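Local coordinates for protein immunomodulatory active chitinase (Trichuris suis, PDB 6G9C) that is a secreted helminth chitinase of glycosyl hydrolase family 18 with immunomodulatory activity, and probably binds and hydrolyses chitin, at residues Tyr64-Phe69 and Leu212-Leu217; Asp102-Leu107 and Arg185-Ala190; Phe139-Lys144 and Lys179-Ser184. All coordinates share one frame; numbering follows the deposited sequence.

Contact 1: Tyr64-Phe69 and Leu212-Leu217; sequences YIFYAF and LDFVNL
The ring of Phe214 points its edge at the face of Tyr64, a T-shaped pair with centroids 5.4 Å apart and planes at 73°. Phe214 CZ sits over the middle of the tyrosine ring, while CE2 makes the nearest approach, 4.2 Å from Tyr64 CZ. The same ring also meets Phe66, this time edge against edge: Phe214 CE1 lies 3.9 Å from Phe66 CZ, with the two rings arriving from opposite directions. What lets Phe214 reach both aromatics is its chi1 of 52°, which lodges the ring between its own backbone N and carbonyl carbon. Asn216 comes at Phe66 quite differently, over a face, with its amide plane nearly perpendicular to the ring (85°). Its ND2 stands 3.4 Å from Phe66 CZ, displaced toward the rim. That nitrogen is hydrogen-bonded to the hydroxyl of Tyr38, whose ring stacks on Phe66, so the buried amide nitrogen has a polar partner within an aromatic cluster. The strand axes stay 12.0 Å apart and no hydrogen bond links the two segments; side chains alone bridge the gap. Strands 64-72 and 214-218 are four places apart in an eight-stranded ring, and this is the interior packing of a TIM barrel.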
loop_
_atom_site.group_PDB
_atom_site.type_symbol
_atom_site.label_atom_id
_atom_site.label_comp_id
_atom_site.label_asym_id
_atom_site.label_seq_id
_atom_site.Cartn_x
_atom_site.Cartn_y
_atom_site.Cartn_z
ATOM N N TYR A 64 -2.484 -2.912 -14.828
ATOM C CA TYR A 64 -1.156 -3.386 -14.496
ATOM C C TYR A 64 -0.152 -2.327 -14.922
ATOM O O TYR A 64 -0.170 -1.879 -16.073
ATOM C CB TYR A 64 -0.845 -4.706 -15.212
ATOM C CG TYR A 64 -1.873 -5.799 -15.011
ATOM C CD1 TYR A 64 -2.986 -5.894 -15.837
ATOM C CD2 TYR A 64 -1.717 -6.746 -14.005
ATOM C CE1 TYR A 64 -3.928 -6.901 -15.656
ATOM C CE2 TYR A 64 -2.653 -7.764 -13.817
ATOM C CZ TYR A 64 -3.747 -7.835 -14.647
ATOM O OH TYR A 64 -4.672 -8.834 -14.466
ATOM N N ILE A 65 0.724 -1.933 -14.004
ATOM C CA ILE A 65 1.890 -1.128 -14.347
ATOM C C ILE A 65 3.103 -2.042 -14.307
ATOM O O ILE A 65 3.302 -2.768 -13.326
ATOM C CB ILE A 65 2.074 0.063 -13.396
ATOM C CG1 ILE A 65 1.017 1.148 -13.684
ATOM C CG2 ILE A 65 3.490 0.621 -13.542
ATOM C CD1 ILE A 65 0.940 2.174 -12.597
ATOM N N PHE A 66 3.914 -2.002 -15.362
ATOM C CA PHE A 66 5.154 -2.773 -15.431
ATOM C C PHE A 66 6.313 -1.807 -15.221
ATOM O O PHE A 66 6.434 -0.810 -15.944
ATOM C CB PHE A 66 5.284 -3.500 -16.771
ATOM C CG PHE A 66 4.163 -4.456 -17.039
ATOM C CD1 PHE A 66 2.986 -4.016 -17.626
ATOM C CD2 PHE A 66 4.271 -5.792 -16.675
ATOM C CE1 PHE A 66 1.936 -4.883 -17.850
ATOM C CE2 PHE A 66 3.224 -6.671 -16.903
ATOM C CZ PHE A 66 2.052 -6.210 -17.481
ATOM N N TYR A 67 7.146 -2.087 -14.220
ATOM C CA TYR A 67 8.229 -1.182 -13.846
ATOM C C TYR A 67 9.508 -1.588 -14.576
ATOM O O TYR A 67 10.129 -2.604 -14.236
ATOM C CB TYR A 67 8.420 -1.188 -12.334
ATOM C CG TYR A 67 9.280 -0.054 -11.843
ATOM C CD1 TYR A 67 10.660 -0.070 -12.035
ATOM C CD2 TYR A 67 8.715 1.061 -11.209
ATOM C CE1 TYR A 67 11.457 0.967 -11.599
ATOM C CE2 TYR A 67 9.513 2.107 -10.768
ATOM C CZ TYR A 67 10.880 2.053 -10.972
ATOM O OH TYR A 67 11.684 3.077 -10.538
ATOM N N ALA A 68 9.909 -0.791 -15.572
ATOM C CA ALA A 68 11.136 -1.037 -16.329
ATOM C C ALA A 68 12.241 -0.095 -15.855
ATOM O O ALA A 68 12.058 1.128 -15.885
ATOM C CB ALA A 68 10.884 -0.851 -17.827
ATOM N N PHE A 69 13.395 -0.637 -15.427
ATOM C CA PHE A 69 13.723 -2.066 -15.247
ATOM C C PHE A 69 14.484 -2.255 -13.939
ATOM O O PHE A 69 15.143 -1.330 -13.454
ATOM C CB PHE A 69 14.635 -2.601 -16.355
ATOM C CG PHE A 69 14.003 -2.670 -17.712
ATOM C CD1 PHE A 69 13.086 -3.662 -18.013
ATOM C CD2 PHE A 69 14.376 -1.766 -18.705
ATOM C CE1 PHE A 69 12.516 -3.737 -19.283
ATOM C CE2 PHE A 69 13.814 -1.826 -19.977
ATOM C CZ PHE A 69 12.875 -2.816 -20.262
ATOM N N LEU A 212 2.967 -18.967 -17.825
ATOM C CA LEU A 212 2.870 -17.514 -17.808
ATOM C C LEU A 212 1.415 -17.084 -17.690
ATOM O O LEU A 212 0.533 -17.639 -18.353
ATOM C CB LEU A 212 3.480 -16.909 -19.075
ATOM C CG LEU A 212 4.982 -17.142 -19.250
ATOM C CD1 LEU A 212 5.418 -16.956 -20.709
ATOM C CD2 LEU A 212 5.767 -16.239 -18.304
ATOM N N ASP A 213 1.167 -16.082 -16.846
ATOM C CA ASP A 213 -0.185 -15.541 -16.745
ATOM C C ASP A 213 -0.631 -14.938 -18.078
ATOM O O ASP A 213 -1.756 -15.177 -18.537
ATOM C CB ASP A 213 -0.244 -14.514 -15.615
ATOM C CG ASP A 213 -0.096 -15.164 -14.240
ATOM O OD1 ASP A 213 -0.800 -16.160 -13.975
ATOM O OD2 ASP A 213 0.739 -14.699 -13.440
ATOM N N PHE A 214 0.237 -14.157 -18.718
ATOM C CA PHE A 214 -0.005 -13.727 -20.095
ATOM C C PHE A 214 1.319 -13.246 -20.674
ATOM O O PHE A 214 2.317 -13.156 -19.962
ATOM C CB PHE A 214 -1.106 -12.645 -20.193
ATOM C CG PHE A 214 -0.920 -11.439 -19.286
ATOM C CD1 PHE A 214 -0.018 -10.431 -19.610
ATOM C CD2 PHE A 214 -1.699 -11.281 -18.149
ATOM C CE1 PHE A 214 0.125 -9.296 -18.802
ATOM C CE2 PHE A 214 -1.567 -10.147 -17.334
ATOM C CZ PHE A 214 -0.650 -9.151 -17.664
ATOM N N VAL A 215 1.329 -12.958 -21.982
ATOM C CA VAL A 215 2.522 -12.445 -22.650
ATOM C C VAL A 215 2.212 -11.088 -23.267
ATOM O O VAL A 215 1.152 -10.888 -23.872
ATOM C CB VAL A 215 3.084 -13.414 -23.712
ATOM C CG1 VAL A 215 3.620 -14.678 -23.022
ATOM C CG2 VAL A 215 2.044 -13.753 -24.798
ATOM N N ASN A 216 3.140 -10.157 -23.086
ATOM C CA ASN A 216 3.081 -8.820 -23.679
ATOM C C ASN A 216 3.758 -8.916 -25.047
ATOM O O ASN A 216 4.987 -8.936 -25.144
ATOM C CB ASN A 216 3.771 -7.810 -22.765
ATOM C CG ASN A 216 2.919 -7.447 -21.545
ATOM O OD1 ASN A 216 1.711 -7.666 -21.542
ATOM N ND2 ASN A 216 3.551 -6.888 -20.510
ATOM N N LEU A 217 2.953 -9.026 -26.099
ATOM C CA LEU A 217 3.475 -9.144 -27.457
ATOM C C LEU A 217 4.093 -7.825 -27.909
ATOM O O LEU A 217 3.410 -6.791 -27.963
ATOM C CB LEU A 217 2.356 -9.562 -28.412
ATOM C CG LEU A 217 2.788 -9.688 -29.872
ATOM C CD1 LEU A 217 3.790 -10.839 -30.064
ATOM C CD2 LEU A 217 1.573 -9.873 -30.755
#

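Contact 2: Asp102-Leu107 and Arg185-Ala190; sequences DLKVLL and RLLFTA
Inside the (beta/alpha)8 barrel, strands 104-110 and 187-193 lie on either side of strand 147-151, and near their N-terminal ends they meet through side chains directed into the core. The axes of segments 104-107 and 187-190 approach to 8.4 Å at 58°; strand 147-151 takes the place between them, and no hydrogen bond crosses this contact. The nearest alpha carbons are those of Leu106 and Leu187. Leu106 does most of the touching, and it does so with one methyl. Its chi1 of -67° swings CG anti to the carbonyl carbon, and chi2 of 83° then turns CD2 toward strand 187-190, where it fits between two inward-facing residues. It lies 4.0 Å from Leu187 CB, and at Thr189 it meets both branches of the side chain, 3.8 Å from OG1 and 4.0 Å from CG2. The leucine chain runs roughly at right angles to both partners. The threonine hydroxyl is not left to this apolar neighbour: OG1 is hydrogen-bonded to Asp149 OD1 on the intervening strand. Toward the N-terminal end of the strands, Lys104 adds its aliphatic part, CG standing 4.3 Å from Leu187 CD1, before the end of the chain leads away from the contact. Just ahead of the second strand, Arg185 folds back so that NH1 donates to Leu186 O at 2.7 Å, with the acceptor close to the guanidinium plane. Its NH2 forms a salt bridge with Asp213, so both terminal nitrogens are held, which restrains the rotation of the group. Asp149 is the second aspartate of family 18's DxxDxDxE signature, which runs through strand 147-151. Thr189 is thus a partner of a signature aspartate, and the Leu106-Leu187 pair fills the interior nearby, as side chains of alternate strands do in a TIM barrel.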
loop_
_atom_site.group_PDB
_atom_site.type_symbol
_atom_site.label_atom_id
_atom_site.label_comp_id
_atom_site.label_asym_id
_atom_site.label_seq_id
_atom_site.Cartn_x
_atom_site.Cartn_y
_atom_site.Cartn_z
ATOM N N ASP A 102 -7.361 -1.478 -7.213
ATOM C CA ASP A 102 -7.120 -2.703 -7.974
ATOM C C ASP A 102 -5.806 -2.687 -8.750
ATOM O O ASP A 102 -5.485 -3.683 -9.401
ATOM C CB ASP A 102 -8.278 -2.961 -8.947
ATOM C CG ASP A 102 -8.232 -2.057 -10.180
ATOM O OD1 ASP A 102 -7.770 -0.905 -10.064
ATOM O OD2 ASP A 102 -8.666 -2.495 -11.266
ATOM N N LEU A 103 -5.055 -1.587 -8.717
ATOM C CA LEU A 103 -3.801 -1.499 -9.461
ATOM C C LEU A 103 -2.827 -2.592 -9.032
ATOM O O LEU A 103 -2.645 -2.836 -7.841
ATOM C CB LEU A 103 -3.174 -0.119 -9.238
ATOM C CG LEU A 103 -1.860 0.184 -9.957
ATOM C CD1 LEU A 103 -2.065 0.106 -11.459
ATOM C CD2 LEU A 103 -1.342 1.566 -9.546
ATOM N N LYS A 104 -2.217 -3.263 -10.008
ATOM C CA LYS A 104 -1.134 -4.210 -9.767
ATOM C C LYS A 104 0.147 -3.656 -10.377
ATOM O O LYS A 104 0.131 -3.147 -11.499
ATOM C CB LYS A 104 -1.444 -5.580 -10.380
ATOM C CG LYS A 104 -2.765 -6.203 -9.949
ATOM C CD LYS A 104 -2.822 -6.352 -8.455
ATOM C CE LYS A 104 -4.037 -7.160 -8.020
ATOM N NZ LYS A 104 -4.608 -6.634 -6.746
ATOM N N VAL A 105 1.260 -3.773 -9.656
ATOM C CA VAL A 105 2.545 -3.255 -10.120
ATOM C C VAL A 105 3.530 -4.415 -10.185
ATOM O O VAL A 105 3.823 -5.043 -9.158
ATOM C CB VAL A 105 3.080 -2.146 -9.200
ATOM C CG1 VAL A 105 4.376 -1.571 -9.760
ATOM C CG2 VAL A 105 2.042 -1.042 -9.019
ATOM N N LEU A 106 4.060 -4.675 -11.379
ATOM C CA LEU A 106 5.003 -5.761 -11.615
ATOM C C LEU A 106 6.372 -5.174 -11.918
ATOM O O LEU A 106 6.484 -4.081 -12.479
ATOM C CB LEU A 106 4.555 -6.650 -12.784
ATOM C CG LEU A 106 3.289 -7.502 -12.622
ATOM C CD1 LEU A 106 2.028 -6.681 -12.923
ATOM C CD2 LEU A 106 3.368 -8.719 -13.535
ATOM N N LEU A 107 7.415 -5.891 -11.527
ATOM C CA LEU A 107 8.784 -5.485 -11.811
ATOM C C LEU A 107 9.262 -6.175 -13.080
ATOM O O LEU A 107 9.191 -7.404 -13.179
ATOM C CB LEU A 107 9.707 -5.846 -10.642
ATOM C CG LEU A 107 11.179 -5.436 -10.780
ATOM C CD1 LEU A 107 11.294 -3.892 -10.930
ATOM C CD2 LEU A 107 11.970 -5.940 -9.576
ATOM N N ARG A 185 -0.398 -15.561 -4.790
ATOM C CA ARG A 185 0.883 -15.713 -5.462
ATOM C C ARG A 185 1.172 -14.530 -6.389
ATOM O O ARG A 185 0.268 -13.888 -6.945
ATOM C CB ARG A 185 0.943 -17.031 -6.225
ATOM C CG ARG A 185 0.281 -17.021 -7.556
ATOM C CD ARG A 185 1.060 -17.894 -8.516
ATOM N NE ARG A 185 0.264 -18.178 -9.699
ATOM C CZ ARG A 185 0.227 -17.411 -10.786
ATOM N NH1 ARG A 185 0.958 -16.304 -10.867
ATOM N NH2 ARG A 185 -0.542 -17.761 -11.807
ATOM N N LEU A 186 2.459 -14.239 -6.521
ATOM C CA LEU A 186 2.930 -13.215 -7.431
ATOM C C LEU A 186 2.522 -13.535 -8.865
ATOM O O LEU A 186 2.526 -14.697 -9.285
ATOM C CB LEU A 186 4.449 -13.109 -7.322
ATOM C CG LEU A 186 4.949 -12.582 -5.982
ATOM C CD1 LEU A 186 6.359 -13.077 -5.703
ATOM C CD2 LEU A 186 4.904 -11.058 -6.027
ATOM N N LEU A 187 2.151 -12.491 -9.608
ATOM C CA LEU A 187 1.898 -12.618 -11.036
ATOM C C LEU A 187 3.207 -12.837 -11.793
ATOM O O LEU A 187 4.292 -12.472 -11.333
ATOM C CB LEU A 187 1.193 -11.371 -11.564
ATOM C CG LEU A 187 -0.173 -11.128 -10.919
ATOM C CD1 LEU A 187 -0.729 -9.752 -11.306
ATOM C CD2 LEU A 187 -1.136 -12.240 -11.293
ATOM N N PHE A 188 3.094 -13.422 -12.982
ATOM C CA PHE A 188 4.282 -13.767 -13.756
ATOM C C PHE A 188 3.941 -13.603 -15.226
ATOM O O PHE A 188 3.120 -14.349 -15.766
ATOM C CB PHE A 188 4.744 -15.188 -13.443
ATOM C CG PHE A 188 5.959 -15.627 -14.226
ATOM C CD1 PHE A 188 6.892 -14.703 -14.679
ATOM C CD2 PHE A 188 6.167 -16.972 -14.504
ATOM C CE1 PHE A 188 8.019 -15.124 -15.402
ATOM C CE2 PHE A 188 7.274 -17.393 -15.224
ATOM C CZ PHE A 188 8.200 -16.476 -15.678
ATOM N N THR A 189 4.578 -12.629 -15.868
ATOM C CA THR A 189 4.339 -12.341 -17.270
ATOM C C THR A 189 5.672 -12.299 -18.004
ATOM O O THR A 189 6.745 -12.365 -17.397
ATOM C CB THR A 189 3.585 -11.006 -17.441
ATOM O OG1 THR A 189 4.398 -9.916 -16.960
ATOM C CG2 THR A 189 2.251 -11.029 -16.665
ATOM N N ALA A 190 5.605 -12.167 -19.329
ATOM C CA ALA A 190 6.814 -11.962 -20.115
ATOM C C ALA A 190 6.488 -11.090 -21.321
ATOM O O ALA A 190 5.406 -11.203 -21.898
ATOM C CB ALA A 190 7.429 -13.294 -20.583
#

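Contact 3: Phe139-Lys144 and Lys179-Ser184; sequences FLQQNK and KCTSTS
Gln141 leaves its helix with CG beside the backbone N (chi1 -69°) and then bends at chi2 (-135°), which lays its amide alongside Thr181. The two side chains slide past one another in opposite directions: OE1 is 3.8 Å from Thr181 CG2, and NE2 stands 4.0 Å from Thr181 OG1. Thr183 comes in obliquely, its OG1 4.1 Å from the same NE2, too long for a hydrogen bond. The polar grip is found across the dimer instead: Gln141 OE1 is hydrogen-bonded to Thr181 OG1 of the second subunit, and Thr181 O to Gln141 NE2 of that subunit. Cys180 forms a disulfide with Cys180 of the second subunit, so this contact belongs to the dimer interface. Thr181 OG1 also bonds to Val177 O one helical turn back. The first helix closes in a Schellman motif with Lys144 as C-prime residue; just before it, Asn143 ND2 donates to a lone pair of Phe139 O at 2.9 Å while lying over the Phe139 ring. Helices 126-142 and 160-181 are neighbours on the outside of the barrel: Leu140 packs on Phe174 of the second helix and on Leu107 of strand 104-110.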
loop_
_atom_site.group_PDB
_atom_site.type_symbol
_atom_site.label_atom_id
_atom_site.label_comp_id
_atom_site.label_asym_id
_atom_site.label_seq_id
_atom_site.Cartn_x
_atom_site.Cartn_y
_atom_site.Cartn_z
ATOM N N PHE A 139 13.644 -9.772 -3.564
ATOM C CA PHE A 139 13.559 -8.385 -4.013
ATOM C C PHE A 139 12.114 -7.973 -4.249
ATOM O O PHE A 139 11.717 -6.853 -3.906
ATOM C CB PHE A 139 14.380 -8.193 -5.293
ATOM C CG PHE A 139 14.636 -6.754 -5.645
ATOM C CD1 PHE A 139 15.679 -6.055 -5.057
ATOM C CD2 PHE A 139 13.834 -6.098 -6.576
ATOM C CE1 PHE A 139 15.922 -4.720 -5.391
ATOM C CE2 PHE A 139 14.065 -4.761 -6.914
ATOM C CZ PHE A 139 15.106 -4.071 -6.323
ATOM N N LEU A 140 11.315 -8.868 -4.838
ATOM C CA LEU A 140 9.915 -8.564 -5.112
ATOM C C LEU A 140 9.149 -8.314 -3.820
ATOM O O LEU A 140 8.439 -7.308 -3.693
ATOM C CB LEU A 140 9.271 -9.704 -5.904
ATOM C CG LEU A 140 9.715 -9.877 -7.366
ATOM C CD1 LEU A 140 9.176 -11.189 -7.937
ATOM C CD2 LEU A 140 9.327 -8.667 -8.244
ATOM N N GLN A 141 9.285 -9.221 -2.844
ATOM C CA GLN A 141 8.510 -9.091 -1.614
ATOM C C GLN A 141 9.017 -7.942 -0.752
ATOM O O GLN A 141 8.217 -7.245 -0.117
ATOM C CB GLN A 141 8.516 -10.405 -0.820
ATOM C CG GLN A 141 7.722 -11.533 -1.485
ATOM C CD GLN A 141 6.826 -12.306 -0.506
ATOM O OE1 GLN A 141 7.250 -12.673 0.589
ATOM N NE2 GLN A 141 5.586 -12.569 -0.917
ATOM N N GLN A 142 10.339 -7.719 -0.717
ATOM C CA GLN A 142 10.869 -6.605 0.063
ATOM C C GLN A 142 10.319 -5.273 -0.435
ATOM O O GLN A 142 10.138 -4.342 0.354
ATOM C CB GLN A 142 12.399 -6.580 0.014
ATOM C CG GLN A 142 13.093 -7.695 0.816
ATOM C CD GLN A 142 14.556 -7.920 0.411
ATOM O OE1 GLN A 142 15.034 -7.398 -0.602
ATOM N NE2 GLN A 142 15.265 -8.717 1.204
ATOM N N ASN A 143 10.025 -5.171 -1.730
ATOM C CA ASN A 143 9.654 -3.903 -2.331
ATOM C C ASN A 143 8.182 -3.848 -2.717
ATOM O O ASN A 143 7.756 -2.896 -3.398
ATOM C CB ASN A 143 10.571 -3.617 -3.523
ATOM C CG ASN A 143 11.998 -3.307 -3.076
ATOM O OD1 ASN A 143 12.263 -2.243 -2.517
ATOM N ND2 ASN A 143 12.911 -4.251 -3.284
ATOM N N LYS A 144 7.392 -4.827 -2.259
ATOM C CA LYS A 144 5.930 -4.798 -2.314
ATOM C C LYS A 144 5.393 -4.942 -3.732
ATOM O O LYS A 144 4.302 -4.459 -4.031
ATOM C CB LYS A 144 5.368 -3.514 -1.676
ATOM C CG LYS A 144 5.913 -3.206 -0.290
ATOM C CD LYS A 144 5.549 -4.287 0.697
ATOM C CE LYS A 144 5.200 -3.681 2.052
ATOM N NZ LYS A 144 6.293 -2.825 2.585
ATOM N N LYS A 179 2.295 -20.102 -0.426
ATOM C CA LYS A 179 1.939 -20.941 0.708
ATOM C C LYS A 179 2.762 -20.585 1.939
ATOM O O LYS A 179 2.240 -20.577 3.057
ATOM C CB LYS A 179 2.142 -22.424 0.357
ATOM C CG LYS A 179 1.432 -22.861 -0.915
ATOM C CD LYS A 179 1.752 -24.318 -1.269
ATOM C CE LYS A 179 0.909 -24.814 -2.448
ATOM N NZ LYS A 179 1.626 -24.847 -3.753
ATOM N N CYS A 180 4.058 -20.324 1.752
ATOM C CA CYS A 180 4.946 -20.057 2.882
ATOM C C CYS A 180 4.531 -18.797 3.641
ATOM O O CYS A 180 4.617 -18.750 4.875
ATOM C CB CYS A 180 6.390 -19.920 2.382
ATOM S SG CYS A 180 7.676 -20.018 3.670
ATOM N N THR A 181 4.088 -17.769 2.921
ATOM C CA THR A 181 3.774 -16.476 3.520
ATOM C C THR A 181 2.279 -16.208 3.642
ATOM O O THR A 181 1.899 -15.109 4.059
ATOM C CB THR A 181 4.425 -15.347 2.715
ATOM O OG1 THR A 181 3.950 -15.379 1.366
ATOM C CG2 THR A 181 5.932 -15.483 2.723
ATOM N N SER A 182 1.434 -17.176 3.295
ATOM C CA SER A 182 -0.025 -17.031 3.327
ATOM C C SER A 182 -0.491 -15.811 2.533
ATOM O O SER A 182 -1.308 -15.009 2.996
ATOM C CB SER A 182 -0.532 -16.976 4.766
ATOM O OG SER A 182 -0.122 -18.119 5.487
ATOM N N THR A 183 0.029 -15.675 1.314
ATOM C CA THR A 183 -0.342 -14.573 0.436
ATOM C C THR A 183 -0.805 -15.117 -0.910
ATOM O O THR A 183 -0.577 -16.282 -1.241
ATOM C CB THR A 183 0.825 -13.588 0.229
ATOM O OG1 THR A 183 1.881 -14.236 -0.490
ATOM C CG2 THR A 183 1.365 -13.081 1.563
ATOM N N SER A 184 -1.479 -14.260 -1.678
ATOM C CA SER A 184 -1.789 -14.581 -3.067
ATOM C C SER A 184 -0.503 -14.612 -3.871
ATOM O O SER A 184 0.386 -13.781 -3.675
ATOM C CB SER A 184 -2.739 -13.542 -3.675
ATOM O OG SER A 184 -3.899 -13.403 -2.880
#

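Overall arrangement
The three contacts are nested along the chain: contact 3 lies inside the loop closed by contact 2, which lies inside that of contact 1. Contacts 1 and 2 are neighbours in the barrel core, centres about 7 Å apart, on the adjacent strand pairs 64-72/104-110 and 187-193/214-218; Asp213 OD2 reaches Phe188 N between them. Contact 3 lies outside the barrel wall, about 12 Å from contact 2 and 18 Å from contact 1, centre to centre. Leu107 of strand 104-110 joins the wall to helix 126-142 by packing on Phe139 and Leu140. Strand 187-193 is the next element after helix 160-181, so a short connection leads from the helix end at the dimer interface to a strand lining the core.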